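Local atomic coordinates of endoglucanase (Ruminococcus champanellensis, PDB entry 6WQV), a protein that probably hydrolyses internal beta-1,4 linkages of cellulose and related plant polysaccharides as a broad-specificity family 5 endoglucanase. Residues A[258-271]-A[302-316]. Sequence-based numbering, arbitrary orientation.
Sequences FTQSDISQLQWTLQ and LWGENYLRIAKSYNI
L266 and I310 interlock at the middle of the contact as reciprocal knobs into holes: L266 enters the hollow formed by W303, N306, Y307 and I310, while I310 fills the one bounded by I263, L266, Q267 and L270. The branches divide the work. L270 CD1 presses on I310 CG2 at 3.6 Å, whereas its CD2 meets the phenol end of Y307; L266 CD1 lies 3.8 Å from Y307 CD2. This meshing fits the short segments 263-271 and 302-313, whose axes approach to 9.7 Å and cross at -37°. Helices 263-278 and 297-313 are neighbours in the outer layer of a TIM barrel, following strands six and seven; on the barrel side L270 and Y307 rest on I286 of strand 284-289, and the hydroxyl of Y307 bonds to S242 O. Ahead of helix 263-278, F258 has CG anti to its own N, which lays the ring over the backbone and CB of W303. W303 CB sits 3.8 Å from the F258 ring centroid, and the indole directs its edge at the same face, planes 82° apart. I263 CD1 packs 3.5 Å from N306 ND2, on an amide whose rotation is fixed at both ends: ND2 donates to L302 O, and OD1 receives a nearly straight bond from R309 NH2 (172°). At the C-terminal end of helix 297-313, Q271 CA lies over one face of the Y314 ring. The bend at chi2 of Q267 lets NE2 donate a hydrogen bond to Y314 OH (2.9 Å), which lies near the Q267 amide plane, and a water joins that hydroxyl to Q271 OE1.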
ATOM      1  N   PHE A 258      25.360   3.425   1.434  1.00 16.18           N
ATOM      2  CA  PHE A 258      24.655   4.703   1.392  1.00 15.51           C
ATOM      3  C   PHE A 258      25.442   5.666   2.264  1.00 18.38           C
ATOM      4  O   PHE A 258      25.745   5.349   3.420  1.00 20.62           O
ATOM      5  CB  PHE A 258      23.222   4.584   1.910  1.00 16.21           C
ATOM      6  CG  PHE A 258      22.437   5.866   1.795  1.00 15.60           C
ATOM      7  CD1 PHE A 258      22.546   6.839   2.773  1.00 16.79           C
ATOM      8  CD2 PHE A 258      21.595   6.098   0.719  1.00 15.03           C
ATOM      9  CE1 PHE A 258      21.841   8.024   2.681  1.00 17.54           C
ATOM     10  CE2 PHE A 258      20.876   7.286   0.626  1.00 17.08           C
ATOM     11  CZ  PHE A 258      20.998   8.246   1.609  1.00 16.30           C
ATOM     12  N   THR A 259      25.785   6.830   1.722  1.00 19.36           N
ATOM     13  CA  THR A 259      26.688   7.745   2.403  1.00 18.37           C
ATOM     14  C   THR A 259      26.103   9.153   2.402  1.00 17.00           C
ATOM     15  O   THR A 259      25.062   9.420   1.799  1.00 17.02           O
ATOM     16  CB  THR A 259      28.067   7.767   1.726  1.00 23.85           C
ATOM     17  OG1 THR A 259      27.971   8.468   0.479  1.00 28.36           O
ATOM     18  CG2 THR A 259      28.588   6.360   1.473  1.00 25.43           C
ATOM     19  N   GLN A 260      26.802  10.065   3.086  1.00 19.12           N
ATOM     20  CA  GLN A 260      26.428  11.477   3.059  1.00 19.66           C
ATOM     21  C   GLN A 260      26.192  11.954   1.633  1.00 19.21           C
ATOM     22  O   GLN A 260      25.284  12.759   1.374  1.00 20.94           O
ATOM     23  CB  GLN A 260      27.534  12.310   3.715  1.00 22.08           C
ATOM     24  CG  GLN A 260      27.497  13.793   3.383  1.00 25.50           C
ATOM     25  CD  GLN A 260      26.362  14.502   4.083  1.00 25.29           C
ATOM     26  OE1 GLN A 260      25.941  14.095   5.163  1.00 26.46           O
ATOM     27  NE2 GLN A 260      25.846  15.559   3.465  1.00 24.51           N
ATOM     28  N   SER A 261      27.004  11.469   0.696  0.74 20.44           N
ATOM     29  CA  SER A 261      26.915  11.920  -0.687  0.74 21.17           C
ATOM     30  C   SER A 261      25.578  11.571  -1.331  0.74 22.44           C
ATOM     31  O   SER A 261      25.170  12.249  -2.281  0.74 24.35           O
ATOM     32  CB  SER A 261      28.057  11.303  -1.494  0.74 22.83           C
ATOM     33  OG  SER A 261      29.316  11.581  -0.909  0.74 24.33           O
ATOM     34  N   ASP A 262      24.885  10.542  -0.842  1.00 19.42           N
ATOM     35  CA  ASP A 262      23.619  10.101  -1.418  1.00 18.92           C
ATOM     36  C   ASP A 262      22.409  10.853  -0.885  1.00 18.45           C
ATOM     37  O   ASP A 262      21.305  10.688  -1.421  1.00 17.94           O
ATOM     38  CB  ASP A 262      23.423   8.607  -1.146  1.00 19.98           C
ATOM     39  CG  ASP A 262      24.470   7.768  -1.820  1.00 23.84           C
ATOM     40  OD1 ASP A 262      24.676   7.968  -3.032  1.00 27.32           O
ATOM     41  OD2 ASP A 262      25.115   6.943  -1.141  1.00 25.72           O
ATOM     42  N   ILE A 263      22.583  11.667   0.153  1.00 16.56           N
ATOM     43  CA  ILE A 263      21.445  12.373   0.726  1.00 17.86           C
ATOM     44  C   ILE A 263      20.825  13.308  -0.308  1.00 16.91           C
ATOM     45  O   ILE A 263      19.597  13.443  -0.380  1.00 17.37           O
ATOM     46  CB  ILE A 263      21.862  13.104   2.016  1.00 18.44           C
ATOM     47  CG1 ILE A 263      22.285  12.087   3.083  1.00 17.70           C
ATOM     48  CG2 ILE A 263      20.715  13.954   2.523  1.00 18.28           C
ATOM     49  CD1 ILE A 263      22.909  12.700   4.331  1.00 18.24           C
ATOM     50  N   SER A 264      21.658  13.937  -1.139  0.56 18.63           N
ATOM     51  CA  SER A 264      21.150  14.926  -2.088  0.56 19.48           C
ATOM     52  C   SER A 264      20.232  14.291  -3.128  0.56 19.81           C
ATOM     53  O   SER A 264      19.241  14.903  -3.545  0.56 20.13           O
ATOM     54  CB  SER A 264      22.309  15.656  -2.771  0.56 21.92           C
ATOM     55  OG  SER A 264      23.165  14.755  -3.456  0.56 22.04           O
ATOM     56  N   GLN A 265      20.544  13.070  -3.569  1.00 20.93           N
ATOM     57  CA  GLN A 265      19.681  12.410  -4.543  1.00 22.41           C
ATOM     58  C   GLN A 265      18.366  12.006  -3.897  1.00 20.13           C
ATOM     59  O   GLN A 265      17.309  12.067  -4.535  1.00 21.60           O
ATOM     60  CB  GLN A 265      20.386  11.203  -5.163  1.00 26.79           C
ATOM     61  CG  GLN A 265      19.579  10.539  -6.278  1.00 32.42           C
ATOM     62  CD  GLN A 265      19.019  11.528  -7.294  1.00 38.69           C
ATOM     63  OE1 GLN A 265      19.731  12.398  -7.796  1.00 42.74           O
ATOM     64  NE2 GLN A 265      17.729  11.402  -7.589  1.00 38.92           N
ATOM     65  N   LEU A 266      18.408  11.633  -2.618  1.00 16.80           N
ATOM     66  CA  LEU A 266      17.192  11.324  -1.878  1.00 16.83           C
ATOM     67  C   LEU A 266      16.337  12.567  -1.678  1.00 17.49           C
ATOM     68  O   LEU A 266      15.106  12.512  -1.808  1.00 16.19           O
ATOM     69  CB  LEU A 266      17.593  10.725  -0.541  1.00 20.71           C
ATOM     70  CG  LEU A 266      16.488  10.144   0.331  1.00 19.17           C
ATOM     71  CD1 LEU A 266      15.663   9.148  -0.455  1.00 19.79           C
ATOM     72  CD2 LEU A 266      17.121   9.503   1.555  1.00 18.28           C
ATOM     73  N   GLN A 267      16.968  13.702  -1.374  1.00 17.24           N
ATOM     74  CA  GLN A 267      16.219  14.949  -1.276  1.00 14.16           C
ATOM     75  C   GLN A 267      15.515  15.258  -2.589  1.00 16.68           C
ATOM     76  O   GLN A 267      14.345  15.664  -2.594  1.00 16.49           O
ATOM     77  CB  GLN A 267      17.155  16.087  -0.873  1.00 14.63           C
ATOM     78  CG  GLN A 267      16.483  17.446  -0.753  1.00 15.62           C
ATOM     79  CD  GLN A 267      16.384  18.183  -2.075  1.00 15.23           C
ATOM     80  OE1 GLN A 267      17.246  18.043  -2.946  1.00 17.67           O
ATOM     81  NE2 GLN A 267      15.340  18.988  -2.228  1.00 19.10           N
ATOM     82  N   TRP A 268      16.205  15.060  -3.713  1.00 16.60           N
ATOM     83  CA  TRP A 268      15.594  15.348  -5.008  1.00 15.56           C
ATOM     84  C   TRP A 268      14.398  14.441  -5.250  1.00 16.33           C
ATOM     85  O   TRP A 268      13.331  14.900  -5.673  1.00 16.87           O
ATOM     86  CB  TRP A 268      16.621  15.165  -6.122  1.00 18.35           C
ATOM     87  CG  TRP A 268      16.085  15.512  -7.477  1.00 23.33           C
ATOM     88  CD1 TRP A 268      16.132  16.735  -8.081  1.00 29.04           C
ATOM     89  CD2 TRP A 268      15.412  14.636  -8.395  1.00 27.47           C
ATOM     90  NE1 TRP A 268      15.534  16.677  -9.316  1.00 33.20           N
ATOM     91  CE2 TRP A 268      15.085  15.401  -9.534  1.00 30.00           C
ATOM     92  CE3 TRP A 268      15.055  13.284  -8.367  1.00 29.23           C
ATOM     93  CZ2 TRP A 268      14.418  14.860 -10.633  1.00 32.79           C
ATOM     94  CZ3 TRP A 268      14.395  12.748  -9.463  1.00 33.06           C
ATOM     95  CH2 TRP A 268      14.085  13.535 -10.578  1.00 34.63           C
ATOM     96  N   THR A 269      14.560  13.144  -4.986  1.00 14.87           N
ATOM     97  CA  THR A 269      13.486  12.188  -5.225  1.00 12.86           C
ATOM     98  C   THR A 269      12.253  12.523  -4.399  1.00 15.47           C
ATOM     99  O   THR A 269      11.130  12.529  -4.917  1.00 15.44           O
ATOM    100  CB  THR A 269      14.001  10.779  -4.921  1.00 16.65           C
ATOM    101  OG1 THR A 269      15.032  10.453  -5.862  1.00 20.48           O
ATOM    102  CG2 THR A 269      12.876   9.762  -4.990  1.00 17.38           C
ATOM    103  N   LEU A 270      12.436  12.808  -3.108  1.00 14.27           N
ATOM    104  CA  LEU A 270      11.287  13.091  -2.256  1.00 13.06           C
ATOM    105  C   LEU A 270      10.676  14.443  -2.591  1.00 13.84           C
ATOM    106  O   LEU A 270       9.448  14.597  -2.566  1.00 14.78           O
ATOM    107  CB  LEU A 270      11.689  12.983  -0.783  1.00 13.82           C
ATOM    108  CG  LEU A 270      12.123  11.568  -0.389  1.00 15.35           C
ATOM    109  CD1 LEU A 270      12.658  11.519   1.032  1.00 16.95           C
ATOM    110  CD2 LEU A 270      10.977  10.564  -0.539  1.00 19.39           C
ATOM    111  N   GLN A 271      11.512  15.427  -2.929  1.00 13.30           N
ATOM    112  CA  GLN A 271      11.002  16.721  -3.371  1.00 13.20           C
ATOM    113  C   GLN A 271      10.140  16.582  -4.620  1.00 16.94           C
ATOM    114  O   GLN A 271       9.171  17.332  -4.790  1.00 17.70           O
ATOM    115  CB  GLN A 271      12.173  17.668  -3.637  1.00 17.74           C
ATOM    116  CG  GLN A 271      11.789  19.051  -4.118  1.00 22.31           C
ATOM    117  CD  GLN A 271      13.004  19.940  -4.363  1.00 32.20           C
ATOM    118  OE1 GLN A 271      13.231  20.909  -3.637  1.00 38.52           O
ATOM    119  NE2 GLN A 271      13.790  19.612  -5.385  1.00 32.30           N
ATOM    120  N   LEU A 302      21.847   5.420   8.322  1.00 14.99           N
ATOM    121  CA  LEU A 302      22.013   6.753   7.755  1.00 14.56           C
ATOM    122  C   LEU A 302      20.929   7.038   6.728  1.00 14.01           C
ATOM    123  O   LEU A 302      20.327   8.122   6.718  1.00 14.82           O
ATOM    124  CB  LEU A 302      23.399   6.861   7.125  1.00 16.48           C
ATOM    125  CG  LEU A 302      23.772   8.197   6.489  1.00 18.55           C
ATOM    126  CD1 LEU A 302      23.824   9.275   7.552  1.00 21.23           C
ATOM    127  CD2 LEU A 302      25.093   8.101   5.750  1.00 19.50           C
ATOM    128  N   TRP A 303      20.668   6.072   5.844  1.00 13.77           N
ATOM    129  CA  TRP A 303      19.588   6.205   4.871  1.00 12.57           C
ATOM    130  C   TRP A 303      18.251   6.424   5.566  1.00 13.08           C
ATOM    131  O   TRP A 303      17.488   7.327   5.199  1.00 13.97           O
ATOM    132  CB  TRP A 303      19.558   4.948   3.989  1.00 12.27           C
ATOM    133  CG  TRP A 303      18.317   4.794   3.182  1.00 10.60           C
ATOM    134  CD1 TRP A 303      18.074   5.303   1.939  1.00 12.39           C
ATOM    135  CD2 TRP A 303      17.137   4.081   3.563  1.00 11.73           C
ATOM    136  NE1 TRP A 303      16.807   4.948   1.522  1.00 13.26           N
ATOM    137  CE2 TRP A 303      16.216   4.197   2.503  1.00 12.10           C
ATOM    138  CE3 TRP A 303      16.775   3.354   4.699  1.00 12.29           C
ATOM    139  CZ2 TRP A 303      14.948   3.612   2.550  1.00 12.00           C
ATOM    140  CZ3 TRP A 303      15.516   2.778   4.747  1.00 12.73           C
ATOM    141  CH2 TRP A 303      14.617   2.919   3.683  1.00 11.94           C
ATOM    142  N   GLY A 304      17.956   5.624   6.591  1.00 13.08           N
ATOM    143  CA  GLY A 304      16.646   5.686   7.215  1.00 14.60           C
ATOM    144  C   GLY A 304      16.404   6.976   7.972  1.00 13.54           C
ATOM    145  O   GLY A 304      15.303   7.542   7.910  1.00 14.36           O
ATOM    146  N   GLU A 305      17.408   7.452   8.715  1.00 13.26           N
ATOM    147  CA  GLU A 305      17.260   8.731   9.397  1.00 15.85           C
ATOM    148  C   GLU A 305      16.939   9.834   8.398  1.00 12.65           C
ATOM    149  O   GLU A 305      16.046  10.657   8.625  1.00 14.71           O
ATOM    150  CB  GLU A 305      18.548   9.104  10.135  1.00 20.83           C
ATOM    151  CG  GLU A 305      19.007   8.157  11.220  1.00 30.65           C
ATOM    152  CD  GLU A 305      20.312   8.616  11.858  1.00 36.90           C
ATOM    153  OE1 GLU A 305      21.195   9.120  11.127  1.00 39.04           O
ATOM    154  OE2 GLU A 305      20.449   8.477  13.090  1.00 39.71           O
ATOM    155  N   ASN A 306      17.659   9.858   7.278  1.00 12.65           N
ATOM    156  CA  ASN A 306      17.484  10.945   6.321  1.00 12.68           C
ATOM    157  C   ASN A 306      16.191  10.796   5.531  1.00 13.07           C
ATOM    158  O   ASN A 306      15.537  11.799   5.225  1.00 13.54           O
ATOM    159  CB  ASN A 306      18.701  11.022   5.407  1.00 13.63           C
ATOM    160  CG  ASN A 306      19.856  11.716   6.068  1.00 15.67           C
ATOM    161  OD1 ASN A 306      19.876  12.943   6.161  1.00 16.10           O
ATOM    162  ND2 ASN A 306      20.817  10.939   6.565  1.00 15.77           N
ATOM    163  N   TYR A 307      15.805   9.565   5.184  1.00 12.93           N
ATOM    164  CA  TYR A 307      14.545   9.362   4.468  1.00 12.76           C
ATOM    165  C   TYR A 307      13.379   9.958   5.255  1.00 14.20           C
ATOM    166  O   TYR A 307      12.610  10.778   4.733  1.00 12.79           O
ATOM    167  CB  TYR A 307      14.339   7.866   4.189  1.00 13.02           C
ATOM    168  CG  TYR A 307      13.295   7.551   3.121  1.00 11.40           C
ATOM    169  CD1 TYR A 307      11.962   7.850   3.333  1.00 12.23           C
ATOM    170  CD2 TYR A 307      13.653   6.959   1.919  1.00 13.04           C
ATOM    171  CE1 TYR A 307      11.015   7.575   2.377  1.00 12.52           C
ATOM    172  CE2 TYR A 307      12.710   6.681   0.954  1.00 12.31           C
ATOM    173  CZ  TYR A 307      11.394   6.995   1.190  1.00 12.40           C
ATOM    174  OH  TYR A 307      10.432   6.721   0.251  1.00 12.80           O
ATOM    175  N   LEU A 308      13.248   9.588   6.532  1.00 12.25           N
ATOM    176  CA  LEU A 308      12.125  10.070   7.327  1.00 12.16           C
ATOM    177  C   LEU A 308      12.232  11.565   7.601  1.00 13.59           C
ATOM    178  O   LEU A 308      11.211  12.271   7.607  1.00 13.63           O
ATOM    179  CB  LEU A 308      12.018   9.284   8.629  1.00 12.54           C
ATOM    180  CG  LEU A 308      11.269   7.958   8.582  1.00 14.37           C
ATOM    181  CD1 LEU A 308       9.785   8.159   8.258  1.00 19.62           C
ATOM    182  CD2 LEU A 308      11.876   6.991   7.589  1.00 16.26           C
ATOM    183  N   ARG A 309      13.449  12.072   7.839  1.00 12.80           N
ATOM    184  CA  ARG A 309      13.624  13.501   8.077  1.00 11.72           C
ATOM    185  C   ARG A 309      13.189  14.302   6.860  1.00 11.88           C
ATOM    186  O   ARG A 309      12.443  15.282   6.976  1.00 13.91           O
ATOM    187  CB  ARG A 309      15.085  13.817   8.432  1.00 13.44           C
ATOM    188  CG  ARG A 309      15.383  15.303   8.699  1.00 14.40           C
ATOM    189  CD  ARG A 309      16.875  15.630   8.888  1.00 14.17           C
ATOM    190  NE  ARG A 309      17.666  15.201   7.741  1.00 15.31           N
ATOM    191  CZ  ARG A 309      17.750  15.877   6.602  1.00 15.85           C
ATOM    192  NH1 ARG A 309      17.100  17.023   6.461  1.00 15.95           N
ATOM    193  NH2 ARG A 309      18.485  15.402   5.605  1.00 14.60           N
ATOM    194  N   ILE A 310      13.651  13.897   5.679  1.00 13.33           N
ATOM    195  CA  ILE A 310      13.303  14.630   4.466  1.00 12.86           C
ATOM    196  C   ILE A 310      11.815  14.491   4.162  1.00 13.26           C
ATOM    197  O   ILE A 310      11.143  15.481   3.836  1.00 12.52           O
ATOM    198  CB  ILE A 310      14.183  14.167   3.291  1.00 11.27           C
ATOM    199  CG1 ILE A 310      15.655  14.495   3.554  1.00 14.29           C
ATOM    200  CG2 ILE A 310      13.737  14.848   2.009  1.00 14.28           C
ATOM    201  CD1 ILE A 310      16.620  13.786   2.610  1.00 16.45           C
ATOM    202  N   ALA A 311      11.271  13.276   4.265  1.00 13.61           N
ATOM    203  CA  ALA A 311       9.848  13.087   4.001  1.00 12.72           C
ATOM    204  C   ALA A 311       9.009  13.970   4.920  1.00 12.53           C
ATOM    205  O   ALA A 311       8.092  14.661   4.463  1.00 13.23           O
ATOM    206  CB  ALA A 311       9.468  11.610   4.131  1.00 12.56           C
ATOM    207  N   LYS A 312       9.329  13.990   6.215  1.00 13.47           N
ATOM    208  CA  LYS A 312       8.584  14.841   7.143  1.00 13.79           C
ATOM    209  C   LYS A 312       8.729  16.317   6.791  1.00 12.75           C
ATOM    210  O   LYS A 312       7.783  17.094   6.971  1.00 14.38           O
ATOM    211  CB  LYS A 312       9.023  14.576   8.586  1.00 13.49           C
ATOM    212  CG  LYS A 312       8.216  15.306   9.633  1.00 16.19           C
ATOM    213  CD  LYS A 312       8.676  14.960  11.042  1.00 20.15           C
ATOM    214  CE  LYS A 312       7.917  15.764  12.072  1.00 25.88           C
ATOM    215  NZ  LYS A 312       8.497  15.592  13.428  1.00 29.28           N
ATOM    216  N   SER A 313       9.892  16.721   6.269  1.00 13.95           N
ATOM    217  CA  SER A 313      10.100  18.121   5.917  1.00 13.29           C
ATOM    218  C   SER A 313       9.225  18.545   4.743  1.00 13.48           C
ATOM    219  O   SER A 313       8.992  19.743   4.564  1.00 14.59           O
ATOM    220  CB  SER A 313      11.580  18.402   5.621  1.00 14.18           C
ATOM    221  OG  SER A 313      11.964  18.013   4.315  1.00 14.61           O
ATOM    222  N   TYR A 314       8.743  17.586   3.948  1.00 14.71           N
ATOM    223  CA  TYR A 314       7.775  17.845   2.883  1.00 15.03           C
ATOM    224  C   TYR A 314       6.364  17.435   3.285  1.00 15.09           C
ATOM    225  O   TYR A 314       5.472  17.380   2.431  1.00 16.24           O
ATOM    226  CB  TYR A 314       8.185  17.137   1.578  1.00 15.76           C
ATOM    227  CG  TYR A 314       9.439  17.719   0.959  1.00 14.97           C
ATOM    228  CD1 TYR A 314       9.481  19.042   0.542  1.00 14.98           C
ATOM    229  CD2 TYR A 314      10.585  16.946   0.812  1.00 14.89           C
ATOM    230  CE1 TYR A 314      10.636  19.586  -0.007  1.00 15.70           C
ATOM    231  CE2 TYR A 314      11.747  17.483   0.261  1.00 15.02           C
ATOM    232  CZ  TYR A 314      11.759  18.796  -0.147  1.00 14.69           C
ATOM    233  OH  TYR A 314      12.891  19.359  -0.704  1.00 17.13           O
ATOM    234  N   ASN A 315       6.144  17.129   4.565  1.00 14.21           N
ATOM    235  CA  ASN A 315       4.838  16.710   5.080  1.00 13.82           C
ATOM    236  C   ASN A 315       4.308  15.467   4.358  1.00 13.59           C
ATOM    237  O   ASN A 315       3.120  15.375   4.040  1.00 17.03           O
ATOM    238  CB  ASN A 315       3.816  17.852   5.060  1.00 20.37           C
ATOM    239  CG  ASN A 315       2.666  17.633   6.042  1.00 26.32           C
ATOM    240  OD1 ASN A 315       2.825  16.970   7.067  1.00 26.01           O
ATOM    241  ND2 ASN A 315       1.504  18.195   5.727  1.00 32.96           N
ATOM    242  N   ILE A 316       5.178  14.483   4.139  1.00 12.15           N
ATOM    243  CA  ILE A 316       4.814  13.232   3.478  1.00 11.50           C
ATOM    244  C   ILE A 316       4.982  12.090   4.476  1.00 12.11           C
ATOM    245  O   ILE A 316       6.103  11.812   4.919  1.00 13.37           O
ATOM    246  CB  ILE A 316       5.658  12.963   2.227  1.00 13.22           C
ATOM    247  CG1 ILE A 316       5.477  14.082   1.205  1.00 15.06           C
ATOM    248  CG2 ILE A 316       5.254  11.626   1.617  1.00 14.02           C
ATOM    249  CD1 ILE A 316       6.423  13.995   0.036  1.00 18.66           C
TER
HETATM  250  O   HOH W   1      12.937  22.036  -0.832  0.60 19.77           O